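Local coordinates for envelope glycoprotein E (Human herpesvirus 1, PDB 2GIY) that pairs with glycoprotein gI to bind the Fc part of host IgG and to sort nascent virions to cell junctions for cell-to-cell spread, at residues 62-67 with 174-179; 68-73 with 89-94. All coordinates share one frame; numbering follows the deposited sequence.

In the fold
Interaction 1 is a strand pairing and interaction 2 a packing of helix and loop; their first segments follow each other in the chain, since strand 63-66 runs straight into helix 67-71. Both are partly buried. In 62-67 with 174-179 the backbone does most of the holding, through a ladder of hydrogen bonds between parallel strands, with Arg64, Val174, Tyr66 and Glu176 on one face and Ile65 and Val175 on the other. In 68-73 with 89-94 side chains carry the contact: a proline over a tryptophan, one hydroxyl bond and a cysteine against a serine. They meet where Tyr66 CD2 packs on Ser89 CB at 3.5 Å. Both lie near the second subunit.

Interaction 1: residues 62-67 with 174-179; sequences EMRIYE and VVEQPL
The backbones of Met63 and Ile65 bond to Val174 and Glu176 in regular parallel pairing, with Arg64 opposite Val174, Ile65 opposite Val175 and Tyr66 opposite Glu176. Val174 N donates to Met63 O (2.8 Å), and Val174 O accepts Ile65 N in a nearly straight bond, 172° at the hydrogen. Glu176 N then bonds to Ile65 O at 2.8 Å, and a weak bond from Glu67 N to Glu176 O ends the ladder.

Arg64, Val174 and Glu176 share one face. Arg64 CG lies alongside Val174 CG2 at 3.6 Å, the two side chains pointing the same way. Glu62 crosses Val174 at about a right angle and sets OE2 3.5 Å from that methyl; the same oxygen forms a salt bridge with Arg64 NE at 3.4 Å. The bent side chain of Glu176 has its OE2 4.2 Å from Arg64 NH1, but well out of the guanidinium plane, a proximity of charges without a directed N-H.

On the other face Ile65 and Val175 pack against Trp159 and His161. Just beyond the strand, Glu67 OE2 is bonded to Trp159 NE1, while OE1 makes a salt bridge with Arg14 of the second subunit. Strand 63-66 is the middle of a small parallel sheet, between 173-176 and 87-88, which packs on strands 144-152 and 155-165 of the Ig V domain's larger mixed sheet.

Interaction 2: residues 68-73 with 89-94; sequences SCLYHP and STWTSR
The short, weakly bonded helix 67-71 and the turn that follows it pack against the loop linking strand 87-88 to strand 96-103, in the C-terminal domain of the gE ectodomain, within the Fc-binding region. Pro73 and Trp91 form the main side-chain contact, a CH-pi interaction. Pro73 CB stands over one face of the indole, 4.1 Å from the centroid of the six-membered ring and 20° off its normal, displaced toward the rim; CG of the same proline approaches CH2 at 4.0 Å. Trp91 CG sits between the backbone N and the carbonyl carbon (chi1 57°), and the six-membered ring is the part that meets the other segment.

At its edge, Trp91 CH2 comes within 3.5 Å of the backbone oxygen Leu70 O, which lies near the ring plane. The Leu70 side chain crosses the indole at about a right angle, with CD2 4.0 Å from CZ3. That CZ3 atom is touched by both side chains, since Pro73 CB also reaches it from over the face.

The polar link is a single bond: anti to its own backbone N, Thr90 OG1 donates to Pro73 O at 2.8 Å, with the hydroxyl tilted 22° from the carbonyl plane. Nearer the start of the loop, Cys69 CB packs on Ser89 O at 3.4 Å; that buried carbonyl has no hydrogen-bond partner in the model. Cys69 is tied to Cys78 by a disulfide, and Ser89 OG bonds to Cys78 O, so both sides converge on one residue.

Around the contact, Leu70 touches Ile156 and Trp159 of strand 155-165 and Leu147 of strand 144-152, while Trp91 touches Tyr151 of strand 144-152 and Leu52 of strand 45-54.

Interaction 1: residues 62-67 with 174-179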
ATOM      1  N   GLU A  62      -0.676 -23.229  -6.030  1.00 17.75           N
ATOM      2  CA  GLU A  62      -0.735 -21.889  -5.477  1.00 18.68           C
ATOM      3  C   GLU A  62      -1.847 -21.110  -6.156  1.00 17.68           C
ATOM      4  O   GLU A  62      -2.281 -21.458  -7.256  1.00 17.78           O
ATOM      5  CB  GLU A  62       0.598 -21.173  -5.693  1.00 22.52           C
ATOM      6  CG  GLU A  62       1.104 -21.248  -7.122  1.00 27.77           C
ATOM      7  CD  GLU A  62       2.441 -20.558  -7.300  1.00 30.38           C
ATOM      8  OE1 GLU A  62       3.383 -20.886  -6.549  1.00 30.41           O
ATOM      9  OE2 GLU A  62       2.544 -19.688  -8.193  1.00 32.60           O
ATOM     10  N   MET A  63      -2.315 -20.062  -5.489  1.00 15.80           N
ATOM     11  CA  MET A  63      -3.360 -19.219  -6.046  1.00 14.33           C
ATOM     12  C   MET A  63      -2.667 -18.041  -6.699  1.00 15.04           C
ATOM     13  O   MET A  63      -1.646 -17.571  -6.208  1.00 15.63           O
ATOM     14  CB  MET A  63      -4.299 -18.724  -4.941  1.00 13.96           C
ATOM     15  CG  MET A  63      -5.217 -19.799  -4.381  1.00 16.95           C
ATOM     16  SD  MET A  63      -6.327 -20.434  -5.655  1.00 17.58           S
ATOM     17  CE  MET A  63      -7.292 -18.984  -5.991  1.00 17.32           C
ATOM     18  N   ARG A  64      -3.210 -17.570  -7.813  1.00 14.75           N
ATOM     19  CA  ARG A  64      -2.623 -16.435  -8.498  1.00 15.76           C
ATOM     20  C   ARG A  64      -3.630 -15.301  -8.602  1.00 15.33           C
ATOM     21  O   ARG A  64      -4.730 -15.482  -9.118  1.00 14.21           O
ATOM     22  CB  ARG A  64      -2.135 -16.856  -9.882  1.00 19.35           C
ATOM     23  CG  ARG A  64      -1.134 -17.991  -9.805  1.00 22.16           C
ATOM     24  CD  ARG A  64      -0.326 -18.143 -11.068  1.00 26.96           C
ATOM     25  NE  ARG A  64       0.643 -19.227 -10.930  1.00 32.29           N
ATOM     26  CZ  ARG A  64       1.624 -19.468 -11.793  1.00 34.81           C
ATOM     27  NH1 ARG A  64       1.769 -18.699 -12.864  1.00 35.89           N
ATOM     28  NH2 ARG A  64       2.457 -20.481 -11.585  1.00 36.78           N
ATOM     29  N   ILE A  65      -3.247 -14.137  -8.086  1.00 13.31           N
ATOM     30  CA  ILE A  65      -4.101 -12.959  -8.109  1.00 13.36           C
ATOM     31  C   ILE A  65      -3.689 -12.075  -9.285  1.00 14.09           C
ATOM     32  O   ILE A  65      -2.550 -11.615  -9.346  1.00 14.57           O
ATOM     33  CB  ILE A  65      -3.967 -12.149  -6.780  1.00 13.53           C
ATOM     34  CG1 ILE A  65      -4.414 -13.014  -5.595  1.00 14.99           C
ATOM     35  CG2 ILE A  65      -4.809 -10.877  -6.849  1.00 14.59           C
ATOM     36  CD1 ILE A  65      -4.068 -12.434  -4.229  1.00 12.26           C
ATOM     37  N   TYR A  66      -4.606 -11.865 -10.226  1.00 13.44           N
ATOM     38  CA  TYR A  66      -4.332 -11.025 -11.386  1.00 14.41           C
ATOM     39  C   TYR A  66      -4.643  -9.578 -10.982  1.00 14.22           C
ATOM     40  O   TYR A  66      -5.764  -9.108 -11.148  1.00 13.83           O
ATOM     41  CB  TYR A  66      -5.227 -11.433 -12.565  1.00 14.38           C
ATOM     42  CG  TYR A  66      -4.908 -12.775 -13.219  1.00 14.23           C
ATOM     43  CD1 TYR A  66      -3.942 -13.636 -12.692  1.00 14.02           C
ATOM     44  CD2 TYR A  66      -5.589 -13.178 -14.366  1.00 14.05           C
ATOM     45  CE1 TYR A  66      -3.665 -14.878 -13.303  1.00 15.33           C
ATOM     46  CE2 TYR A  66      -5.323 -14.405 -14.980  1.00 13.61           C
ATOM     47  CZ  TYR A  66      -4.367 -15.245 -14.448  1.00 15.26           C
ATOM     48  OH  TYR A  66      -4.125 -16.454 -15.067  1.00 18.42           O
ATOM     49  N   GLU A  67      -3.643  -8.868 -10.463  1.00 16.19           N
ATOM     50  CA  GLU A  67      -3.853  -7.496 -10.005  1.00 16.09           C
ATOM     51  C   GLU A  67      -4.525  -6.544 -10.994  1.00 15.90           C
ATOM     52  O   GLU A  67      -5.471  -5.844 -10.629  1.00 14.97           O
ATOM     53  CB  GLU A  67      -2.530  -6.889  -9.528  1.00 18.47           C
ATOM     54  CG  GLU A  67      -2.660  -5.440  -9.065  1.00 21.04           C
ATOM     55  CD  GLU A  67      -1.407  -4.935  -8.383  1.00 25.76           C
ATOM     56  OE1 GLU A  67      -0.303  -5.224  -8.885  1.00 28.00           O
ATOM     57  OE2 GLU A  67      -1.525  -4.241  -7.350  1.00 27.98           O
ATOM     58  N   VAL A 174       0.065 -15.836  -4.769  1.00 17.56           N
ATOM     59  CA  VAL A 174       1.060 -15.001  -5.426  1.00 18.24           C
ATOM     60  C   VAL A 174       0.376 -13.922  -6.253  1.00 17.51           C
ATOM     61  O   VAL A 174      -0.584 -14.192  -6.979  1.00 16.73           O
ATOM     62  CB  VAL A 174       1.980 -15.833  -6.344  1.00 19.05           C
ATOM     63  CG1 VAL A 174       2.735 -16.870  -5.519  1.00 19.64           C
ATOM     64  CG2 VAL A 174       1.161 -16.512  -7.422  1.00 22.00           C
ATOM     65  N   VAL A 175       0.868 -12.694  -6.136  1.00 17.58           N
ATOM     66  CA  VAL A 175       0.293 -11.588  -6.883  1.00 18.23           C
ATOM     67  C   VAL A 175       0.982 -11.464  -8.235  1.00 20.14           C
ATOM     68  O   VAL A 175       2.183 -11.205  -8.303  1.00 22.16           O
ATOM     69  CB  VAL A 175       0.445 -10.247  -6.113  1.00 17.99           C
ATOM     70  CG1 VAL A 175      -0.243  -9.124  -6.877  1.00 19.45           C
ATOM     71  CG2 VAL A 175      -0.142 -10.381  -4.714  1.00 18.64           C
ATOM     72  N   GLU A 176       0.221 -11.676  -9.307  1.00 20.92           N
ATOM     73  CA  GLU A 176       0.748 -11.558 -10.661  1.00 23.76           C
ATOM     74  C   GLU A 176       0.605 -10.094 -11.052  1.00 23.99           C
ATOM     75  O   GLU A 176      -0.505  -9.588 -11.227  1.00 22.26           O
ATOM     76  CB  GLU A 176      -0.040 -12.442 -11.632  1.00 25.51           C
ATOM     77  CG  GLU A 176       0.154 -13.936 -11.422  1.00 28.69           C
ATOM     78  CD  GLU A 176       1.612 -14.355 -11.510  1.00 31.37           C
ATOM     79  OE1 GLU A 176       2.303 -13.920 -12.457  1.00 31.86           O
ATOM     80  OE2 GLU A 176       2.064 -15.127 -10.637  1.00 33.47           O
ATOM     81  N   GLN A 177       1.736  -9.418 -11.190  1.00 26.76           N
ATOM     82  CA  GLN A 177       1.735  -8.002 -11.513  1.00 28.77           C
ATOM     83  C   GLN A 177       2.479  -7.667 -12.797  1.00 29.43           C
ATOM     84  O   GLN A 177       3.351  -8.415 -13.240  1.00 29.40           O
ATOM     85  CB  GLN A 177       2.359  -7.238 -10.342  1.00 31.50           C
ATOM     86  CG  GLN A 177       3.771  -7.711 -10.009  1.00 35.44           C
ATOM     87  CD  GLN A 177       4.049  -7.770  -8.516  1.00 37.20           C
ATOM     88  OE1 GLN A 177       3.930  -6.772  -7.806  1.00 37.87           O
ATOM     89  NE2 GLN A 177       4.429  -8.949  -8.033  1.00 39.03           N
ATOM     90  N   PRO A 178       2.126  -6.536 -13.428  1.00 29.81           N
ATOM     91  CA  PRO A 178       2.821  -6.164 -14.661  1.00 29.86           C
ATOM     92  C   PRO A 178       4.251  -5.809 -14.267  1.00 28.87           C
ATOM     93  O   PRO A 178       4.561  -5.755 -13.075  1.00 27.36           O
ATOM     94  CB  PRO A 178       2.022  -4.959 -15.153  1.00 30.89           C
ATOM     95  CG  PRO A 178       1.536  -4.339 -13.881  1.00 31.12           C
ATOM     96  CD  PRO A 178       1.100  -5.538 -13.076  1.00 29.82           C
ATOM     97  N   LEU A 179       5.124  -5.585 -15.243  1.00 27.59           N
ATOM     98  CA  LEU A 179       6.505  -5.242 -14.928  1.00 26.41           C
ATOM     99  C   LEU A 179       6.535  -3.965 -14.098  1.00 24.10           C
ATOM    100  O   LEU A 179       5.666  -3.105 -14.247  1.00 23.27           O
ATOM    101  CB  LEU A 179       7.321  -5.047 -16.208  1.00 27.43           C
ATOM    102  CG  LEU A 179       7.544  -6.296 -17.065  1.00 29.28           C
ATOM    103  CD1 LEU A 179       6.248  -6.694 -17.761  1.00 30.29           C
ATOM    104  CD2 LEU A 179       8.632  -6.008 -18.086  1.00 28.90           C
TER

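Interaction 2: residues 68-73 with 89-94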
ATOM      1  N   SER A  68      -4.045  -6.504 -12.234  1.00 15.24           N
ATOM      2  CA  SER A  68      -4.624  -5.608 -13.232  1.00 16.40           C
ATOM      3  C   SER A  68      -6.096  -5.918 -13.466  1.00 14.95           C
ATOM      4  O   SER A  68      -6.891  -5.018 -13.738  1.00 15.25           O
ATOM      5  CB  SER A  68      -3.867  -5.716 -14.557  1.00 19.01           C
ATOM      6  OG  SER A  68      -3.990  -7.014 -15.110  1.00 23.72           O
ATOM      7  N   CYS A  69      -6.450  -7.196 -13.360  1.00 14.89           N
ATOM      8  CA  CYS A  69      -7.826  -7.631 -13.559  1.00 13.62           C
ATOM      9  C   CYS A  69      -8.803  -7.093 -12.517  1.00 13.83           C
ATOM     10  O   CYS A  69      -9.986  -6.913 -12.805  1.00 14.55           O
ATOM     11  CB  CYS A  69      -7.893  -9.153 -13.562  1.00 14.79           C
ATOM     12  SG  CYS A  69      -7.446  -9.899 -15.159  1.00 17.51           S
ATOM     13  N   LEU A  70      -8.316  -6.851 -11.306  1.00 14.41           N
ATOM     14  CA  LEU A  70      -9.181  -6.331 -10.256  1.00 14.01           C
ATOM     15  C   LEU A  70      -9.826  -5.020 -10.699  1.00 14.94           C
ATOM     16  O   LEU A  70     -10.968  -4.730 -10.340  1.00 13.60           O
ATOM     17  CB  LEU A  70      -8.376  -6.108  -8.968  1.00 14.40           C
ATOM     18  CG  LEU A  70      -7.612  -7.316  -8.414  1.00 13.97           C
ATOM     19  CD1 LEU A  70      -6.881  -6.916  -7.137  1.00 15.46           C
ATOM     20  CD2 LEU A  70      -8.579  -8.463  -8.129  1.00 13.85           C
ATOM     21  N   TYR A  71      -9.099  -4.237 -11.494  1.00 15.25           N
ATOM     22  CA  TYR A  71      -9.606  -2.951 -11.964  1.00 17.35           C
ATOM     23  C   TYR A  71     -10.558  -3.040 -13.150  1.00 18.08           C
ATOM     24  O   TYR A  71     -11.322  -2.108 -13.402  1.00 19.82           O
ATOM     25  CB  TYR A  71      -8.440  -2.017 -12.302  1.00 16.59           C
ATOM     26  CG  TYR A  71      -7.498  -1.809 -11.144  1.00 15.47           C
ATOM     27  CD1 TYR A  71      -6.428  -2.673 -10.926  1.00 17.60           C
ATOM     28  CD2 TYR A  71      -7.706  -0.777 -10.232  1.00 16.75           C
ATOM     29  CE1 TYR A  71      -5.589  -2.518  -9.826  1.00 15.67           C
ATOM     30  CE2 TYR A  71      -6.875  -0.612  -9.131  1.00 15.22           C
ATOM     31  CZ  TYR A  71      -5.823  -1.484  -8.932  1.00 17.04           C
ATOM     32  OH  TYR A  71      -5.023  -1.333  -7.822  1.00 18.37           O
ATOM     33  N   HIS A  72     -10.506  -4.150 -13.881  1.00 18.15           N
ATOM     34  CA  HIS A  72     -11.392  -4.368 -15.025  1.00 19.35           C
ATOM     35  C   HIS A  72     -11.711  -5.859 -15.124  1.00 18.37           C
ATOM     36  O   HIS A  72     -11.311  -6.538 -16.071  1.00 18.18           O
ATOM     37  CB  HIS A  72     -10.746  -3.857 -16.321  1.00 22.88           C
ATOM     38  CG  HIS A  72      -9.305  -4.230 -16.478  1.00 25.94           C
ATOM     39  ND1 HIS A  72      -8.886  -5.531 -16.660  1.00 28.86           N
ATOM     40  CD2 HIS A  72      -8.185  -3.468 -16.495  1.00 28.19           C
ATOM     41  CE1 HIS A  72      -7.570  -5.554 -16.786  1.00 29.29           C
ATOM     42  NE2 HIS A  72      -7.121  -4.315 -16.690  1.00 30.16           N
ATOM     43  N   PRO A  73     -12.453  -6.381 -14.130  1.00 17.42           N
ATOM     44  CA  PRO A  73     -12.871  -7.780 -14.014  1.00 16.58           C
ATOM     45  C   PRO A  73     -13.782  -8.286 -15.127  1.00 17.46           C
ATOM     46  O   PRO A  73     -14.126  -9.468 -15.158  1.00 16.44           O
ATOM     47  CB  PRO A  73     -13.557  -7.817 -12.647  1.00 17.36           C
ATOM     48  CG  PRO A  73     -14.161  -6.454 -12.548  1.00 17.20           C
ATOM     49  CD  PRO A  73     -13.043  -5.572 -13.046  1.00 17.47           C
ATOM     50  N   SER A  89      -9.331 -13.385 -10.432  1.00 12.82           N
ATOM     51  CA  SER A  89      -9.274 -12.341 -11.456  1.00 13.41           C
ATOM     52  C   SER A  89     -10.619 -11.716 -11.784  1.00 12.60           C
ATOM     53  O   SER A  89     -10.690 -10.729 -12.518  1.00 11.26           O
ATOM     54  CB  SER A  89      -8.685 -12.921 -12.743  1.00 13.13           C
ATOM     55  OG  SER A  89      -9.522 -13.951 -13.254  1.00 15.08           O
ATOM     56  N   THR A  90     -11.688 -12.302 -11.268  1.00 12.57           N
ATOM     57  CA  THR A  90     -13.018 -11.776 -11.527  1.00 12.36           C
ATOM     58  C   THR A  90     -13.951 -12.342 -10.470  1.00 13.06           C
ATOM     59  O   THR A  90     -13.573 -13.243  -9.724  1.00 13.14           O
ATOM     60  CB  THR A  90     -13.511 -12.187 -12.938  1.00 12.81           C
ATOM     61  OG1 THR A  90     -14.668 -11.420 -13.288  1.00 12.16           O
ATOM     62  CG2 THR A  90     -13.867 -13.675 -12.967  1.00 13.12           C
ATOM     63  N   TRP A  91     -15.164 -11.812 -10.394  1.00 12.12           N
ATOM     64  CA  TRP A  91     -16.106 -12.307  -9.411  1.00 12.89           C
ATOM     65  C   TRP A  91     -17.538 -11.978  -9.789  1.00 13.40           C
ATOM     66  O   TRP A  91     -17.797 -11.161 -10.675  1.00 13.51           O
ATOM     67  CB  TRP A  91     -15.770 -11.719  -8.028  1.00 14.03           C
ATOM     68  CG  TRP A  91     -15.767 -10.215  -8.002  1.00 14.43           C
ATOM     69  CD1 TRP A  91     -16.824  -9.396  -7.727  1.00 16.06           C
ATOM     70  CD2 TRP A  91     -14.664  -9.354  -8.312  1.00 15.15           C
ATOM     71  NE1 TRP A  91     -16.449  -8.077  -7.846  1.00 17.18           N
ATOM     72  CE2 TRP A  91     -15.127  -8.023  -8.204  1.00 16.85           C
ATOM     73  CE3 TRP A  91     -13.326  -9.578  -8.668  1.00 15.70           C
ATOM     74  CZ2 TRP A  91     -14.300  -6.916  -8.445  1.00 16.93           C
ATOM     75  CZ3 TRP A  91     -12.503  -8.475  -8.909  1.00 16.12           C
ATOM     76  CH2 TRP A  91     -12.996  -7.163  -8.794  1.00 15.86           C
ATOM     77  N   THR A  92     -18.467 -12.648  -9.125  1.00 12.48           N
ATOM     78  CA  THR A  92     -19.883 -12.424  -9.343  1.00 14.12           C
ATOM     79  C   THR A  92     -20.426 -11.991  -7.987  1.00 15.64           C
ATOM     80  O   THR A  92     -20.614 -10.799  -7.740  1.00 17.52           O
ATOM     81  CB  THR A  92     -20.586 -13.710  -9.836  1.00 12.93           C
ATOM     82  OG1 THR A  92     -20.259 -14.807  -8.972  1.00 13.94           O
ATOM     83  CG2 THR A  92     -20.136 -14.042 -11.263  1.00 13.41           C
ATOM     84  N   SER A  93     -20.642 -12.956  -7.100  1.00 16.81           N
ATOM     85  CA  SER A  93     -21.137 -12.665  -5.760  1.00 16.92           C
ATOM     86  C   SER A  93     -20.039 -12.002  -4.928  1.00 16.47           C
ATOM     87  O   SER A  93     -18.862 -12.343  -5.056  1.00 15.44           O
ATOM     88  CB  SER A  93     -21.562 -13.958  -5.055  1.00 19.03           C
ATOM     89  OG  SER A  93     -22.635 -14.591  -5.729  1.00 25.46           O
ATOM     90  N   ARG A  94     -20.430 -11.049  -4.087  1.00 13.87           N
ATOM     91  CA  ARG A  94     -19.493 -10.378  -3.192  1.00 14.78           C
ATOM     92  C   ARG A  94     -19.836 -10.885  -1.795  1.00 13.52           C
ATOM     93  O   ARG A  94     -20.995 -10.828  -1.382  1.00 13.13           O
ATOM     94  CB  ARG A  94     -19.662  -8.858  -3.270  1.00 16.82           C
ATOM     95  CG  ARG A  94     -19.227  -8.270  -4.601  1.00 22.31           C
ATOM     96  CD  ARG A  94     -19.497  -6.776  -4.688  1.00 27.67           C
ATOM     97  NE  ARG A  94     -20.924  -6.474  -4.649  1.00 32.18           N
ATOM     98  CZ  ARG A  94     -21.434  -5.254  -4.793  1.00 34.67           C
ATOM     99  NH1 ARG A  94     -20.630  -4.216  -4.991  1.00 36.30           N
ATOM    100  NH2 ARG A  94     -22.746  -5.070  -4.740  1.00 35.78           N
TER